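Local coordinates for protein L-Ala-D/L-Glu epimerase, a muconate lactonizing enzyme (Klebsiella pneumoniae subsp. pneumoniae MGH 78578, PDB 3FCP) that is a magnesium-binding member of the enolase superfamily, related to muconate lactonizing enzymes, with a TIM-barrel-like C-terminal domain, at residues A[213-227]-A[239-252]. Numbering follows the deposited sequence.
With MG (magnesium ion), chain I.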
ATOM      1  N   CYS A 213      -9.194 -24.940  -0.551  1.00 23.91           N
ATOM      2  CA  CYS A 213      -7.752 -24.913  -0.329  1.00 24.69           C
ATOM      3  C   CYS A 213      -7.358 -25.142   1.128  1.00 24.05           C
ATOM      4  O   CYS A 213      -6.355 -25.802   1.398  1.00 23.86           O
ATOM      5  CB  CYS A 213      -7.156 -23.596  -0.837  1.00 23.73           C
ATOM      6  SG  CYS A 213      -7.051 -23.524  -2.647  1.00 24.70           S
ATOM      7  N   ARG A 214      -8.130 -24.598   2.067  1.00 23.48           N
ATOM      8  CA  ARG A 214      -7.818 -24.802   3.485  1.00 25.24           C
ATOM      9  C   ARG A 214      -7.914 -26.288   3.826  1.00 23.63           C
ATOM     10  O   ARG A 214      -7.052 -26.835   4.507  1.00 24.19           O
ATOM     11  CB  ARG A 214      -8.776 -24.005   4.389  1.00 25.50           C
ATOM     12  CG  ARG A 214      -8.393 -22.540   4.580  1.00 28.48           C
ATOM     13  CD  ARG A 214      -9.218 -21.898   5.692  1.00 31.74           C
ATOM     14  NE  ARG A 214     -10.630 -21.786   5.328  1.00 33.98           N
ATOM     15  CZ  ARG A 214     -11.165 -20.732   4.722  1.00 35.14           C
ATOM     16  NH1 ARG A 214     -10.404 -19.685   4.415  1.00 34.92           N
ATOM     17  NH2 ARG A 214     -12.457 -20.730   4.404  1.00 34.37           N
ATOM     18  N   GLU A 215      -8.966 -26.934   3.336  1.00 25.83           N
ATOM     19  CA  GLU A 215      -9.180 -28.359   3.579  1.00 27.21           C
ATOM     20  C   GLU A 215      -8.069 -29.200   2.966  1.00 26.01           C
ATOM     21  O   GLU A 215      -7.563 -30.127   3.598  1.00 26.06           O
ATOM     22  CB  GLU A 215     -10.524 -28.789   2.993  1.00 31.58           C
ATOM     23  CG  GLU A 215     -11.721 -28.308   3.784  1.00 37.22           C
ATOM     24  CD  GLU A 215     -11.767 -28.935   5.157  1.00 43.47           C
ATOM     25  OE1 GLU A 215     -11.738 -30.185   5.235  1.00 46.59           O
ATOM     26  OE2 GLU A 215     -11.826 -28.184   6.155  1.00 46.47           O
ATOM     27  N   LEU A 216      -7.694 -28.878   1.730  1.00 24.55           N
ATOM     28  CA  LEU A 216      -6.634 -29.609   1.049  1.00 23.95           C
ATOM     29  C   LEU A 216      -5.314 -29.485   1.810  1.00 23.50           C
ATOM     30  O   LEU A 216      -4.595 -30.472   2.004  1.00 24.63           O
ATOM     31  CB  LEU A 216      -6.467 -29.086  -0.377  1.00 21.40           C
ATOM     32  CG  LEU A 216      -7.623 -29.378  -1.341  1.00 25.12           C
ATOM     33  CD1 LEU A 216      -7.460 -28.546  -2.604  1.00 22.41           C
ATOM     34  CD2 LEU A 216      -7.655 -30.873  -1.669  1.00 24.31           C
ATOM     35  N   ALA A 217      -4.989 -28.274   2.244  1.00 24.37           N
ATOM     36  CA  ALA A 217      -3.750 -28.077   2.982  1.00 22.98           C
ATOM     37  C   ALA A 217      -3.789 -28.876   4.277  1.00 24.23           C
ATOM     38  O   ALA A 217      -2.791 -29.478   4.669  1.00 24.74           O
ATOM     39  CB  ALA A 217      -3.542 -26.599   3.289  1.00 21.84           C
ATOM     40  N   ALA A 218      -4.944 -28.876   4.937  1.00 25.28           N
ATOM     41  CA  ALA A 218      -5.099 -29.591   6.201  1.00 26.69           C
ATOM     42  C   ALA A 218      -4.921 -31.107   6.065  1.00 27.79           C
ATOM     43  O   ALA A 218      -4.368 -31.744   6.960  1.00 27.93           O
ATOM     44  CB  ALA A 218      -6.462 -29.265   6.826  1.00 25.17           C
ATOM     45  N   MET A 219      -5.375 -31.683   4.956  1.00 26.59           N
ATOM     46  CA  MET A 219      -5.227 -33.123   4.769  1.00 27.97           C
ATOM     47  C   MET A 219      -3.845 -33.541   4.262  1.00 28.34           C
ATOM     48  O   MET A 219      -3.587 -34.721   4.053  1.00 29.34           O
ATOM     49  CB  MET A 219      -6.340 -33.685   3.862  1.00 27.40           C
ATOM     50  CG  MET A 219      -6.462 -33.081   2.463  1.00 26.96           C
ATOM     51  SD  MET A 219      -7.681 -33.939   1.394  1.00 19.64           S
ATOM     52  CE  MET A 219      -9.147 -33.170   1.865  1.00 22.97           C
ATOM     53  N   GLY A 220      -2.950 -32.577   4.067  1.00 28.81           N
ATOM     54  CA  GLY A 220      -1.605 -32.919   3.633  1.00 27.85           C
ATOM     55  C   GLY A 220      -1.248 -32.801   2.163  1.00 28.06           C
ATOM     56  O   GLY A 220      -0.180 -33.254   1.750  1.00 28.40           O
ATOM     57  N   VAL A 221      -2.121 -32.202   1.362  1.00 27.00           N
ATOM     58  CA  VAL A 221      -1.831 -32.031  -0.059  1.00 26.62           C
ATOM     59  C   VAL A 221      -0.602 -31.121  -0.166  1.00 25.50           C
ATOM     60  O   VAL A 221      -0.536 -30.084   0.492  1.00 24.59           O
ATOM     61  CB  VAL A 221      -3.040 -31.412  -0.784  1.00 26.01           C
ATOM     62  CG1 VAL A 221      -2.709 -31.133  -2.247  1.00 24.29           C
ATOM     63  CG2 VAL A 221      -4.223 -32.364  -0.683  1.00 25.20           C
ATOM     64  N   ASP A 222       0.371 -31.519  -0.984  1.00 25.75           N
ATOM     65  CA  ASP A 222       1.610 -30.755  -1.133  1.00 25.65           C
ATOM     66  C   ASP A 222       1.541 -29.565  -2.071  1.00 24.87           C
ATOM     67  O   ASP A 222       2.314 -28.615  -1.933  1.00 24.32           O
ATOM     68  CB  ASP A 222       2.746 -31.659  -1.624  1.00 29.58           C
ATOM     69  CG  ASP A 222       3.069 -32.777  -0.659  1.00 31.87           C
ATOM     70  OD1 ASP A 222       3.001 -32.550   0.564  1.00 32.05           O
ATOM     71  OD2 ASP A 222       3.414 -33.878  -1.133  1.00 36.44           O
ATOM     72  N   LEU A 223       0.628 -29.618  -3.031  1.00 23.78           N
ATOM     73  CA  LEU A 223       0.522 -28.545  -4.008  1.00 22.23           C
ATOM     74  C   LEU A 223      -0.886 -28.465  -4.583  1.00 21.86           C
ATOM     75  O   LEU A 223      -1.491 -29.484  -4.909  1.00 22.45           O
ATOM     76  CB  LEU A 223       1.528 -28.805  -5.133  1.00 21.96           C
ATOM     77  CG  LEU A 223       1.777 -27.745  -6.210  1.00 21.77           C
ATOM     78  CD1 LEU A 223       2.515 -26.552  -5.598  1.00 21.35           C
ATOM     79  CD2 LEU A 223       2.610 -28.366  -7.334  1.00 21.10           C
ATOM     80  N   ILE A 224      -1.400 -27.247  -4.708  1.00 20.98           N
ATOM     81  CA  ILE A 224      -2.734 -27.017  -5.262  1.00 20.32           C
ATOM     82  C   ILE A 224      -2.546 -26.181  -6.525  1.00 20.63           C
ATOM     83  O   ILE A 224      -2.074 -25.045  -6.450  1.00 20.80           O
ATOM     84  CB  ILE A 224      -3.624 -26.219  -4.280  1.00 19.53           C
ATOM     85  CG1 ILE A 224      -3.706 -26.946  -2.931  1.00 19.87           C
ATOM     86  CG2 ILE A 224      -5.020 -26.043  -4.880  1.00 17.47           C
ATOM     87  CD1 ILE A 224      -4.421 -26.133  -1.832  1.00 18.96           C
ATOM     88  N   GLU A 225      -2.913 -26.741  -7.676  1.00 21.75           N
ATOM     89  CA  GLU A 225      -2.756 -26.051  -8.953  1.00 21.54           C
ATOM     90  C   GLU A 225      -3.979 -25.252  -9.408  1.00 21.80           C
ATOM     91  O   GLU A 225      -5.107 -25.754  -9.396  1.00 21.62           O
ATOM     92  CB  GLU A 225      -2.381 -27.064 -10.041  1.00 22.22           C
ATOM     93  CG  GLU A 225      -1.944 -26.443 -11.367  1.00 22.81           C
ATOM     94  CD  GLU A 225      -1.612 -27.483 -12.429  1.00 25.11           C
ATOM     95  OE1 GLU A 225      -1.391 -28.666 -12.072  1.00 23.14           O
ATOM     96  OE2 GLU A 225      -1.558 -27.114 -13.623  1.00 23.67           O
ATOM     97  N   GLN A 226      -3.728 -24.005  -9.806  1.00 20.05           N
ATOM     98  CA  GLN A 226      -4.741 -23.077 -10.318  1.00 20.27           C
ATOM     99  C   GLN A 226      -6.139 -23.308  -9.750  1.00 21.29           C
ATOM    100  O   GLN A 226      -7.077 -23.630 -10.486  1.00 21.69           O
ATOM    101  CB  GLN A 226      -4.779 -23.173 -11.847  1.00 19.98           C
ATOM    102  CG  GLN A 226      -5.468 -22.021 -12.556  1.00 20.14           C
ATOM    103  CD  GLN A 226      -4.735 -20.701 -12.377  1.00 23.89           C
ATOM    104  OE1 GLN A 226      -3.539 -20.593 -12.659  1.00 24.28           O
ATOM    105  NE2 GLN A 226      -5.452 -19.690 -11.911  1.00 21.63           N
ATOM    106  N   PRO A 227      -6.302 -23.123  -8.431  1.00 22.05           N
ATOM    107  CA  PRO A 227      -7.603 -23.323  -7.782  1.00 22.61           C
ATOM    108  C   PRO A 227      -8.707 -22.408  -8.292  1.00 23.79           C
ATOM    109  O   PRO A 227      -9.857 -22.829  -8.415  1.00 22.62           O
ATOM    110  CB  PRO A 227      -7.285 -23.100  -6.301  1.00 22.40           C
ATOM    111  CG  PRO A 227      -6.118 -22.144  -6.339  1.00 22.18           C
ATOM    112  CD  PRO A 227      -5.280 -22.716  -7.450  1.00 20.14           C
ATOM    113  N   LEU A 239      -4.849 -16.334  -1.874  1.00 20.73           N
ATOM    114  CA  LEU A 239      -4.767 -17.727  -1.461  1.00 21.91           C
ATOM    115  C   LEU A 239      -3.308 -18.134  -1.214  1.00 21.63           C
ATOM    116  O   LEU A 239      -3.010 -18.787  -0.221  1.00 21.38           O
ATOM    117  CB  LEU A 239      -5.400 -18.627  -2.526  1.00 22.18           C
ATOM    118  CG  LEU A 239      -6.918 -18.471  -2.671  1.00 22.82           C
ATOM    119  CD1 LEU A 239      -7.392 -19.122  -3.955  1.00 20.92           C
ATOM    120  CD2 LEU A 239      -7.608 -19.092  -1.452  1.00 23.73           C
ATOM    121  N   SER A 240      -2.396 -17.719  -2.092  1.00 21.80           N
ATOM    122  CA  SER A 240      -0.988 -18.080  -1.923  1.00 22.40           C
ATOM    123  C   SER A 240      -0.399 -17.490  -0.645  1.00 23.54           C
ATOM    124  O   SER A 240       0.574 -18.006  -0.104  1.00 23.94           O
ATOM    125  CB  SER A 240      -0.153 -17.617  -3.127  1.00 24.69           C
ATOM    126  OG  SER A 240       0.108 -16.222  -3.093  1.00 21.39           O
ATOM    127  N   GLN A 241      -0.993 -16.406  -0.162  1.00 24.39           N
ATOM    128  CA  GLN A 241      -0.509 -15.765   1.055  1.00 25.47           C
ATOM    129  C   GLN A 241      -1.173 -16.290   2.331  1.00 26.45           C
ATOM    130  O   GLN A 241      -0.635 -16.114   3.423  1.00 26.93           O
ATOM    131  CB  GLN A 241      -0.707 -14.247   0.956  1.00 27.09           C
ATOM    132  CG  GLN A 241       0.220 -13.567  -0.057  1.00 30.54           C
ATOM    133  CD  GLN A 241      -0.218 -12.152  -0.410  1.00 35.13           C
ATOM    134  OE1 GLN A 241       0.472 -11.440  -1.142  1.00 39.29           O
ATOM    135  NE2 GLN A 241      -1.372 -11.742   0.101  1.00 37.38           N
ATOM    136  N   GLN A 242      -2.328 -16.940   2.206  1.00 27.20           N
ATOM    137  CA  GLN A 242      -3.020 -17.441   3.391  1.00 28.15           C
ATOM    138  C   GLN A 242      -3.136 -18.966   3.534  1.00 27.37           C
ATOM    139  O   GLN A 242      -3.268 -19.472   4.648  1.00 26.29           O
ATOM    140  CB  GLN A 242      -4.409 -16.809   3.470  1.00 32.88           C
ATOM    141  CG  GLN A 242      -5.317 -17.179   2.315  1.00 38.98           C
ATOM    142  CD  GLN A 242      -6.622 -16.398   2.308  1.00 43.20           C
ATOM    143  OE1 GLN A 242      -7.516 -16.677   1.505  1.00 43.95           O
ATOM    144  NE2 GLN A 242      -6.737 -15.413   3.198  1.00 43.57           N
ATOM    145  N   ILE A 243      -3.069 -19.694   2.421  1.00 24.14           N
ATOM    146  CA  ILE A 243      -3.185 -21.152   2.441  1.00 23.14           C
ATOM    147  C   ILE A 243      -1.908 -21.838   2.929  1.00 22.95           C
ATOM    148  O   ILE A 243      -0.809 -21.530   2.464  1.00 22.76           O
ATOM    149  CB  ILE A 243      -3.564 -21.675   1.036  1.00 21.79           C
ATOM    150  CG1 ILE A 243      -4.910 -21.071   0.617  1.00 22.00           C
ATOM    151  CG2 ILE A 243      -3.639 -23.200   1.035  1.00 21.70           C
ATOM    152  CD1 ILE A 243      -6.039 -21.288   1.637  1.00 19.99           C
ATOM    153  N   GLU A 244      -2.060 -22.784   3.854  1.00 22.74           N
ATOM    154  CA  GLU A 244      -0.913 -23.473   4.426  1.00 24.00           C
ATOM    155  C   GLU A 244      -0.318 -24.656   3.661  1.00 23.68           C
ATOM    156  O   GLU A 244      -0.038 -25.719   4.222  1.00 23.29           O
ATOM    157  CB  GLU A 244      -1.222 -23.861   5.878  1.00 26.12           C
ATOM    158  CG  GLU A 244      -1.606 -22.634   6.720  1.00 26.58           C
ATOM    159  CD  GLU A 244      -1.785 -22.929   8.208  1.00 28.90           C
ATOM    160  OE1 GLU A 244      -2.021 -24.097   8.581  1.00 31.40           O
ATOM    161  OE2 GLU A 244      -1.708 -21.978   9.006  1.00 30.05           O
ATOM    162  N   THR A 245      -0.136 -24.446   2.363  1.00 23.25           N
ATOM    163  CA  THR A 245       0.507 -25.400   1.483  1.00 23.46           C
ATOM    164  C   THR A 245       0.837 -24.625   0.214  1.00 23.14           C
ATOM    165  O   THR A 245       0.392 -23.491   0.050  1.00 23.78           O
ATOM    166  CB  THR A 245      -0.354 -26.643   1.169  1.00 24.28           C
ATOM    167  OG1 THR A 245       0.502 -27.655   0.627  1.00 24.43           O
ATOM    168  CG2 THR A 245      -1.449 -26.336   0.154  1.00 24.01           C
ATOM    169  N   ALA A 246       1.625 -25.219  -0.670  1.00 23.24           N
ATOM    170  CA  ALA A 246       2.030 -24.540  -1.897  1.00 21.75           C
ATOM    171  C   ALA A 246       0.959 -24.413  -2.981  1.00 20.79           C
ATOM    172  O   ALA A 246       0.154 -25.320  -3.189  1.00 19.56           O
ATOM    173  CB  ALA A 246       3.269 -25.229  -2.472  1.00 21.86           C
ATOM    174  N   ILE A 247       0.976 -23.274  -3.674  1.00 20.01           N
ATOM    175  CA  ILE A 247       0.056 -22.994  -4.772  1.00 20.08           C
ATOM    176  C   ILE A 247       0.855 -22.993  -6.082  1.00 20.65           C
ATOM    177  O   ILE A 247       1.939 -22.404  -6.160  1.00 21.47           O
ATOM    178  CB  ILE A 247      -0.636 -21.603  -4.616  1.00 19.84           C
ATOM    179  CG1 ILE A 247      -1.396 -21.528  -3.285  1.00 23.22           C
ATOM    180  CG2 ILE A 247      -1.594 -21.365  -5.775  1.00 19.96           C
ATOM    181  CD1 ILE A 247      -2.374 -22.675  -3.054  1.00 20.59           C
ATOM    182  N   LEU A 248       0.315 -23.653  -7.097  1.00 21.11           N
ATOM    183  CA  LEU A 248       0.946 -23.745  -8.409  1.00 22.48           C
ATOM    184  C   LEU A 248       0.108 -22.939  -9.409  1.00 22.69           C
ATOM    185  O   LEU A 248      -1.076 -23.214  -9.598  1.00 22.94           O
ATOM    186  CB  LEU A 248       0.991 -25.210  -8.866  1.00 23.52           C
ATOM    187  CG  LEU A 248       2.092 -25.754  -9.793  1.00 28.63           C
ATOM    188  CD1 LEU A 248       1.443 -26.663 -10.833  1.00 23.54           C
ATOM    189  CD2 LEU A 248       2.897 -24.642 -10.456  1.00 26.31           C
ATOM    190  N   ALA A 249       0.715 -21.943 -10.040  1.00 21.43           N
ATOM    191  CA  ALA A 249      -0.004 -21.143 -11.023  1.00 20.70           C
ATOM    192  C   ALA A 249       0.114 -21.793 -12.408  1.00 19.46           C
ATOM    193  O   ALA A 249       1.200 -22.216 -12.805  1.00 20.16           O
ATOM    194  CB  ALA A 249       0.571 -19.727 -11.059  1.00 18.09           C
ATOM    195  N   ASP A 250      -0.998 -21.892 -13.131  1.00 17.96           N
ATOM    196  CA  ASP A 250      -0.958 -22.458 -14.481  1.00 19.60           C
ATOM    197  C   ASP A 250      -1.483 -21.415 -15.462  1.00 20.42           C
ATOM    198  O   ASP A 250      -0.709 -20.602 -15.965  1.00 21.35           O
ATOM    199  CB  ASP A 250      -1.780 -23.761 -14.588  1.00 20.49           C
ATOM    200  CG  ASP A 250      -1.671 -24.417 -15.975  1.00 23.07           C
ATOM    201  OD1 ASP A 250      -0.871 -23.935 -16.813  1.00 22.91           O
ATOM    202  OD2 ASP A 250      -2.380 -25.418 -16.232  1.00 24.20           O
ATOM    203  N   GLU A 251      -2.794 -21.414 -15.710  1.00 20.59           N
ATOM    204  CA  GLU A 251      -3.385 -20.453 -16.641  1.00 22.85           C
ATOM    205  C   GLU A 251      -3.086 -18.993 -16.304  1.00 23.19           C
ATOM    206  O   GLU A 251      -3.125 -18.135 -17.188  1.00 22.66           O
ATOM    207  CB  GLU A 251      -4.909 -20.641 -16.732  1.00 24.87           C
ATOM    208  CG  GLU A 251      -5.381 -21.813 -17.597  1.00 26.82           C
ATOM    209  CD  GLU A 251      -5.095 -23.170 -16.977  1.00 28.22           C
ATOM    210  OE1 GLU A 251      -4.940 -23.256 -15.740  1.00 26.73           O
ATOM    211  OE2 GLU A 251      -5.042 -24.160 -17.734  1.00 31.71           O
ATOM    212  N   ALA A 252      -2.791 -18.708 -15.036  1.00 22.80           N
ATOM    213  CA  ALA A 252      -2.488 -17.339 -14.610  1.00 24.59           C
ATOM    214  C   ALA A 252      -1.137 -16.841 -15.126  1.00 24.08           C
ATOM    215  O   ALA A 252      -0.854 -15.645 -15.094  1.00 25.63           O
ATOM    216  CB  ALA A 252      -2.514 -17.245 -13.084  1.00 23.80           C
TER
HETATM  217 MG    MG I 382      -4.644 -25.877 -16.340  1.00 17.54          MG
HETATM  218  O   HOH W   1      -0.752 -27.333   6.238  1.00 34.96           O
HETATM  219  O   HOH W   2      -4.150 -26.082 -13.890  1.00 24.43           O
HETATM  220  O   HOH W   3      -4.882 -28.245 -15.837  1.00 31.54           O
HETATM  221  O   HOH W   4      -4.315 -27.072 -18.607  1.00 34.60           O
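Neighbouring parallel strands 223-225 and 246-249 of the enolase-type barrel pair I224 with I247 and E225 with L248. Three backbone hydrogen bonds of 2.8 to 2.9 Å join them: I224 N to A246 O, L248 N to I224 O and Q226 N to L248 O. L223, A246, E225 and L248 share one face of the sheet. There L248 CD1 lies against E225 CG (3.4 Å), the two side chains running alongside and pointing the same way, while L248 CG touches L223 CD2. On the other face I224 and I247 meet. P227 CG packs against L239 CD1 of helix 233-242. The I224 and T245 side chains cross at about a right angle, CD1 meeting CG2, and I243 CD1 presses on C213 CB of helix 206-218. The two strands and helix 233-242 between them form a right-handed beta-alpha-beta crossover, the repeating unit of a TIM barrel. T245 OG1, turned anti to its own N (chi1 -164°), donates in the carbonyl plane to V221 O (2.6 Å). Past the C-terminal strand ends, the Q226 chain bends at chi2 (65°) and brings OE1 to two backbone N-H groups: D250 N in the amide's carbonyl plane (2.9 Å) and A252 N well above it (3.1 Å). One oxygen thus ties down the turn that carries the metal ligands. D250 OD2 and E251 OE2 bind magnesium together with N201 and three waters. The extended E225 puts OE2 3.2 Å from D250 OD2, the carboxylate planes 52° apart, with no bond between the two oxygens. A magnesium-bound water lies 2.8 Å from E225 OE2, and K274 NZ hydrogen-bonds D250 OD2. K168 and K277 form salt bridges with E225 OE1 and D250 OD1; with the metal, these lysines probably offset the crowded negative charge.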